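Local coordinates for hypothetical protein TM0894 (Thermotoga maritima, PDB 1ZTC) that probably acts as a metal-dependent hydrolase of the metallo-beta-lactamase fold, perhaps an endoribonuclease that cleaves RNA, and holds two nickel ions here, at residues A[150-155]-A[172-177]; A[180-185]-A[207-212]. All blocks are in the same frame, centred on the assembly; numbering follows the deposited sequence.

Contact 1. Residues A[150-155]-A[172-177]; sequences PWHARE and TGDITP. With NI (nickel (II) ion), chain F; NI (nickel (II) ion), chain E; PO4 (phosphate ion), chain G.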
loop_
_atom_site.group_PDB
_atom_site.type_symbol
_atom_site.label_atom_id
_atom_site.label_comp_id
_atom_site.label_asym_id
_atom_site.label_seq_id
_atom_site.Cartn_x
_atom_site.Cartn_y
_atom_site.Cartn_z
ATOM N N PRO A 150 -5.628 22.709 17.828
ATOM C CA PRO A 150 -4.337 22.059 18.154
ATOM C C PRO A 150 -4.453 20.702 18.882
ATOM O O PRO A 150 -3.833 20.489 19.888
ATOM C CB PRO A 150 -3.634 23.113 19.026
ATOM C CG PRO A 150 -4.781 23.818 19.717
ATOM C CD PRO A 150 -5.937 23.819 18.753
ATOM N N TRP A 151 -5.272 19.799 18.374
ATOM C CA TRP A 151 -5.500 18.495 19.024
ATOM C C TRP A 151 -4.973 17.436 18.080
ATOM O O TRP A 151 -5.686 16.510 17.634
ATOM C CB TRP A 151 -6.984 18.324 19.343
ATOM C CG TRP A 151 -7.502 19.587 19.988
ATOM C CD1 TRP A 151 -7.039 20.161 21.139
ATOM C CD2 TRP A 151 -8.517 20.459 19.482
ATOM N NE1 TRP A 151 -7.720 21.315 21.386
ATOM C CE2 TRP A 151 -8.632 21.525 20.387
ATOM C CE3 TRP A 151 -9.350 20.427 18.359
ATOM C CZ2 TRP A 151 -9.545 22.558 20.212
ATOM C CZ3 TRP A 151 -10.263 21.453 18.176
ATOM C CH2 TRP A 151 -10.343 22.513 19.090
ATOM N N HIS A 152 -3.704 17.606 17.758
ATOM C CA HIS A 152 -2.978 16.720 16.859
ATOM C C HIS A 152 -1.547 17.256 16.688
ATOM O O HIS A 152 -0.558 16.524 16.787
ATOM C CB HIS A 152 -3.675 16.616 15.483
ATOM C CG HIS A 152 -2.910 15.785 14.513
ATOM N ND1 HIS A 152 -2.822 14.416 14.629
ATOM C CD2 HIS A 152 -2.131 16.130 13.457
ATOM C CE1 HIS A 152 -2.050 13.946 13.663
ATOM N NE2 HIS A 152 -1.613 14.969 12.948
ATOM N N ALA A 153 -1.457 18.565 16.445
ATOM C CA ALA A 153 -0.163 19.268 16.377
ATOM C C ALA A 153 -0.421 20.708 16.785
ATOM O O ALA A 153 -1.546 21.210 16.600
ATOM C CB ALA A 153 0.401 19.183 14.967
ATOM N N ARG A 154 0.575 21.365 17.372
ATOM C CA ARG A 154 0.375 22.706 17.926
ATOM C C ARG A 154 -0.084 23.714 16.870
ATOM O O ARG A 154 -0.781 24.679 17.182
ATOM C CB ARG A 154 1.657 23.224 18.580
ATOM C CG ARG A 154 2.794 23.552 17.567
ATOM C CD ARG A 154 4.144 23.797 18.226
ATOM N NE ARG A 154 4.753 22.549 18.683
ATOM C CZ ARG A 154 5.919 22.461 19.310
ATOM N NH1 ARG A 154 6.621 23.555 19.587
ATOM N NH2 ARG A 154 6.378 21.265 19.673
ATOM N N GLU A 155 0.317 23.505 15.619
ATOM C CA GLU A 155 -0.006 24.457 14.537
ATOM C C GLU A 155 -1.277 24.106 13.760
ATOM O O GLU A 155 -1.587 24.716 12.729
ATOM C CB GLU A 155 1.176 24.576 13.576
ATOM C CG GLU A 155 1.345 23.467 12.522
ATOM C CD GLU A 155 2.002 22.194 13.055
ATOM O OE1 GLU A 155 2.282 22.097 14.283
ATOM O OE2 GLU A 155 2.272 21.306 12.216
ATOM N N THR A 172 -11.515 19.150 8.147
ATOM C CA THR A 172 -11.223 18.892 9.564
ATOM C C THR A 172 -9.755 18.902 9.870
ATOM O O THR A 172 -9.338 19.393 10.942
ATOM C CB THR A 172 -11.799 17.538 10.029
ATOM O OG1 THR A 172 -11.162 16.450 9.344
ATOM C CG2 THR A 172 -13.288 17.488 9.786
ATOM N N GLY A 173 -8.975 18.377 8.915
ATOM C CA GLY A 173 -7.603 18.025 9.178
ATOM C C GLY A 173 -7.563 16.815 10.098
ATOM O O GLY A 173 -8.570 16.091 10.285
ATOM N N ASP A 174 -6.384 16.595 10.663
ATOM C CA ASP A 174 -6.077 15.363 11.363
ATOM C C ASP A 174 -6.604 15.256 12.775
ATOM O O ASP A 174 -6.306 14.285 13.459
ATOM C CB ASP A 174 -4.577 15.158 11.360
ATOM C CG ASP A 174 -4.105 14.374 10.147
ATOM O OD1 ASP A 174 -4.896 13.751 9.441
ATOM O OD2 ASP A 174 -2.915 14.326 9.936
ATOM N N ILE A 175 -7.386 16.235 13.224
ATOM C CA ILE A 175 -8.105 16.053 14.471
ATOM C C ILE A 175 -9.154 14.924 14.331
ATOM O O ILE A 175 -9.537 14.332 15.325
ATOM C CB ILE A 175 -8.772 17.359 14.958
ATOM C CG1 ILE A 175 -9.782 17.854 13.927
ATOM C CG2 ILE A 175 -7.697 18.410 15.257
ATOM C CD1 ILE A 175 -10.580 19.056 14.377
ATOM N N THR A 176 -9.649 14.689 13.110
ATOM C CA THR A 176 -10.515 13.554 12.796
ATOM C C THR A 176 -10.025 12.987 11.448
ATOM O O THR A 176 -10.455 13.414 10.387
ATOM C CB THR A 176 -11.993 13.951 12.615
ATOM O OG1 THR A 176 -12.074 15.046 11.695
ATOM C CG2 THR A 176 -12.650 14.311 13.926
ATOM N N PRO A 177 -9.082 12.062 11.496
ATOM C CA PRO A 177 -8.428 11.636 10.245
ATOM C C PRO A 177 -9.329 10.893 9.264
ATOM O O PRO A 177 -9.111 10.966 8.042
ATOM C CB PRO A 177 -7.255 10.775 10.729
ATOM C CG PRO A 177 -7.522 10.463 12.101
ATOM C CD PRO A 177 -8.447 11.490 12.687
HETATM NI NI NI F . -0.800 14.833 10.815
HETATM NI NI NI E . -2.451 13.268 8.077
HETATM P P PO4 G . 3.336 18.987 18.776
HETATM O O1 PO4 G . 4.091 19.520 19.956
HETATM O O2 PO4 G . 4.216 18.096 17.965
HETATM O O3 PO4 G . 2.989 20.111 17.837
HETATM O O4 PO4 G . 2.096 18.296 19.281
HETATM O O HOH W 1 -1.214 11.273 9.165
HETATM O O HOH W 2 -0.193 13.846 8.958
HETATM O O HOH W 3 -0.537 12.452 11.215
#
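His152 and Asp174 meet at the dinuclear metal centre of the metallo-beta-lactamase fold, each carried on a loop that follows a strand. From the root outward, Asp174 CB lies over the face of the His152 imidazole, 3.4 Å from the ring centroid and 12° off the normal, a CH-pi contact. The carboxylate plane stands 70° from the imidazole plane. Asp174 OD2 then bridges the metals, 2.3 Å from the nickel of chain F and 2.2 Å from the nickel of chain E. With CG anti to its backbone N (chi1 176°), His152 brings NE2 to within 2.3 Å of the chain F nickel. NE2 and Asp174 OD2 are thus neighbours as co-ligands of one ion, not a hydrogen-bonded pair; His81 and His83 complete the protein ligands of that site. Beside this pair, Ile175 lies alongside Trp151, and Val194 of helix 192-201 touches both. Farther along 150-155, Arg154 grips a phosphate, probably from the crystallisation liquor: its backbone N and NE both donate to phosphate O3, and NH2 donates to O1. Lys107 and, from the second subunit, Lys187 also hydrogen-bond to this anion. Ile175 CG2 sits 4.1 Å from Trp151 CE3 and 3.6 Å from Trp151 O.

Contact 2. Residues A[180-185]-A[207-212]; sequences LSYYDI and LVFPHD. With NI (nickel (II) ion), chain E.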
loop_
_atom_site.group_PDB
_atom_site.type_symbol
_atom_site.label_atom_id
_atom_site.label_comp_id
_atom_site.label_asym_id
_atom_site.label_seq_id
_atom_site.Cartn_x
_atom_site.Cartn_y
_atom_site.Cartn_z
ATOM N N LEU A 180 -14.183 6.752 10.987
ATOM C CA LEU A 180 -14.215 6.066 12.292
ATOM C C LEU A 180 -13.885 7.017 13.437
ATOM O O LEU A 180 -14.490 6.939 14.510
ATOM C CB LEU A 180 -13.268 4.852 12.349
ATOM C CG LEU A 180 -13.578 3.637 11.460
ATOM C CD1 LEU A 180 -12.796 2.392 11.959
ATOM C CD2 LEU A 180 -15.108 3.307 11.347
ATOM N N SER A 181 -12.938 7.923 13.239
ATOM C CA SER A 181 -12.594 8.836 14.339
ATOM C C SER A 181 -13.746 9.768 14.612
ATOM O O SER A 181 -14.024 10.131 15.755
ATOM C CB SER A 181 -11.320 9.626 14.050
ATOM O OG SER A 181 -11.451 10.338 12.855
ATOM N N TYR A 182 -14.451 10.158 13.557
ATOM C CA TYR A 182 -15.633 10.974 13.721
ATOM C C TYR A 182 -16.736 10.212 14.450
ATOM O O TYR A 182 -17.399 10.744 15.325
ATOM C CB TYR A 182 -16.117 11.482 12.357
ATOM C CG TYR A 182 -17.492 12.127 12.383
ATOM C CD1 TYR A 182 -17.691 13.350 13.005
ATOM C CD2 TYR A 182 -18.586 11.509 11.781
ATOM C CE1 TYR A 182 -18.923 13.938 13.043
ATOM C CE2 TYR A 182 -19.835 12.105 11.790
ATOM C CZ TYR A 182 -19.999 13.322 12.431
ATOM O OH TYR A 182 -21.231 13.914 12.452
ATOM N N TYR A 183 -16.968 8.968 14.059
ATOM C CA TYR A 183 -17.963 8.155 14.757
ATOM C C TYR A 183 -17.604 7.972 16.237
ATOM O O TYR A 183 -18.480 7.907 17.075
ATOM C CB TYR A 183 -18.138 6.764 14.120
ATOM C CG TYR A 183 -18.568 6.744 12.662
ATOM C CD1 TYR A 183 -19.463 7.683 12.147
ATOM C CD2 TYR A 183 -18.096 5.748 11.800
ATOM C CE1 TYR A 183 -19.857 7.634 10.808
ATOM C CE2 TYR A 183 -18.483 5.700 10.463
ATOM C CZ TYR A 183 -19.359 6.641 9.983
ATOM O OH TYR A 183 -19.721 6.578 8.665
ATOM N N ASP A 184 -16.328 7.855 16.557
ATOM C CA ASP A 184 -15.939 7.737 17.977
ATOM C C ASP A 184 -16.389 8.943 18.788
ATOM O O ASP A 184 -16.904 8.793 19.884
ATOM C CB ASP A 184 -14.431 7.522 18.113
ATOM C CG ASP A 184 -13.988 6.186 17.516
ATOM O OD1 ASP A 184 -14.832 5.238 17.370
ATOM O OD2 ASP A 184 -12.802 6.092 17.202
ATOM N N ILE A 185 -16.213 10.129 18.227
ATOM C CA ILE A 185 -16.718 11.362 18.834
ATOM C C ILE A 185 -18.233 11.337 19.039
ATOM O O ILE A 185 -18.743 11.563 20.128
ATOM C CB ILE A 185 -16.305 12.565 17.981
ATOM C CG1 ILE A 185 -14.800 12.823 18.068
ATOM C CG2 ILE A 185 -17.116 13.796 18.375
ATOM C CD1 ILE A 185 -14.380 13.603 19.258
ATOM N N LEU A 207 -18.392 16.971 5.895
ATOM C CA LEU A 207 -17.106 16.805 6.588
ATOM C C LEU A 207 -16.089 16.241 5.623
ATOM O O LEU A 207 -16.306 15.169 5.042
ATOM C CB LEU A 207 -17.247 15.835 7.749
ATOM C CG LEU A 207 -18.098 16.334 8.917
ATOM C CD1 LEU A 207 -18.756 15.162 9.644
ATOM C CD2 LEU A 207 -17.280 17.215 9.865
ATOM N N VAL A 208 -15.000 16.965 5.422
ATOM C CA VAL A 208 -13.913 16.510 4.562
ATOM C C VAL A 208 -12.735 16.113 5.440
ATOM O O VAL A 208 -12.027 16.959 5.978
ATOM C CB VAL A 208 -13.519 17.591 3.530
ATOM C CG1 VAL A 208 -12.279 17.167 2.707
ATOM C CG2 VAL A 208 -14.706 17.880 2.584
ATOM N N PHE A 209 -12.536 14.805 5.558
ATOM C CA PHE A 209 -11.458 14.224 6.351
ATOM C C PHE A 209 -10.173 14.146 5.509
ATOM O O PHE A 209 -10.219 14.147 4.281
ATOM C CB PHE A 209 -11.823 12.819 6.821
ATOM C CG PHE A 209 -13.146 12.729 7.520
ATOM C CD1 PHE A 209 -13.332 13.310 8.768
ATOM C CD2 PHE A 209 -14.192 12.040 6.950
ATOM C CE1 PHE A 209 -14.560 13.226 9.406
ATOM C CE2 PHE A 209 -15.402 11.938 7.594
ATOM C CZ PHE A 209 -15.586 12.536 8.811
ATOM N N PRO A 210 -9.018 14.154 6.170
ATOM C CA PRO A 210 -7.746 14.108 5.426
ATOM C C PRO A 210 -7.325 12.730 4.934
ATOM O O PRO A 210 -6.429 12.648 4.091
ATOM C CB PRO A 210 -6.747 14.637 6.458
ATOM C CG PRO A 210 -7.357 14.190 7.793
ATOM C CD PRO A 210 -8.801 14.376 7.618
ATOM N N HIS A 211 -7.905 11.666 5.487
ATOM C CA HIS A 211 -7.512 10.281 5.143
ATOM C C HIS A 211 -8.696 9.373 4.983
ATOM O O HIS A 211 -8.628 8.190 5.334
ATOM C CB HIS A 211 -6.541 9.722 6.209
ATOM C CG HIS A 211 -5.325 10.557 6.333
ATOM N ND1 HIS A 211 -4.361 10.590 5.344
ATOM C CD2 HIS A 211 -4.960 11.480 7.259
ATOM C CE1 HIS A 211 -3.439 11.488 5.669
ATOM N NE2 HIS A 211 -3.797 12.058 6.806
ATOM N N ASP A 212 -9.777 9.924 4.432
ATOM C CA ASP A 212 -10.949 9.133 4.119
ATOM C C ASP A 212 -11.804 9.914 3.136
ATOM O O ASP A 212 -11.530 11.073 2.877
ATOM C CB ASP A 212 -11.729 8.822 5.398
ATOM C CG ASP A 212 -12.575 7.572 5.284
ATOM O OD1 ASP A 212 -12.763 7.028 4.150
ATOM O OD2 ASP A 212 -13.020 7.114 6.346
HETATM NI NI NI E . -2.451 13.268 8.077
HETATM O O HOH W 4 -12.733 5.126 8.640
HETATM O O HOH W 1 -1.214 11.273 9.165
HETATM O O HOH W 2 -0.193 13.846 8.958
#
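Tyr182 reaches from helix 179-187 toward strand 206-208 and fills the contact with two parts of its side chain. Its ring receives Leu207 on one face: the methyl CD1 stands 3.7 Å from the ring centroid, 17° off the normal, a CH-pi contact displaced toward the rim on the CE1 and CZ side. The closest approach is 3.6 Å, between Leu207 CD1 and Tyr182 CZ. Nearer the helix, Tyr182 CB packs against the far end of the Phe209 ring, 3.7 Å from its CZ. Tyr182 crosses both the leucine and the phenylalanine at about a right angle. Its CG is anti to the backbone N (chi1 169°), which swings the ring off the helix and over Leu207.

All three residues are buried, and their neighbours extend the apolar packing. Leu198 of helix 192-201 and Pro217 also touch Tyr182, Leu170 packs on Leu207, and Thr176 touches Phe209. This is the seam of the metallo-beta-lactamase alpha-beta/beta-alpha sandwich where a helix lies against strand 206-208 and the loop leaving it.

That loop has a second, polar tie to the helix. Water 4 accepts from Leu180 N at 3.2 Å and donates to Asp212 OD2 at 3.0 Å, linking the first turn of the helix to the carboxylate. Asp212 OD2 also accepts a hydrogen bond from Arg179 N.

Between Phe209 and Asp212, the chain presents His211 to the metal centre. Its NE2 binds the nickel of chain E at 2.2 Å, together with Asp85, His86 and Asp174. On the other ring nitrogen, ND1 is hydrogen-bonded to Gly22 O, a second-shell contact that helps fix the rotation of the imidazole about its metal bond. Phe209 O, just upstream, is held by Thr36 OG1.

Overall arrangement
From the N terminus, the chain first supplies His81, His83, Asp85 and His86 to the metals. Contact 1 then closes a loop from 150-155 to 172-177 around strands 157-163 and 169-171. Contact 2 opens afterwards at 180-185 and closes at 207-212, spanning helix 192-201, so the two loops follow in series and neither nest nor cross. Their centres are about 11 Å apart. Pro177 O and His211 N, 2.9 Å apart, probably hydrogen-bond, as do Thr172 N and Val208 O at the adjoining parallel strands. The nickel of chain E, bound by Asp174 and His211, joins the loops that follow strands 169-171 and 206-208; contact 2 adds helix 179-187 through side-chain packing.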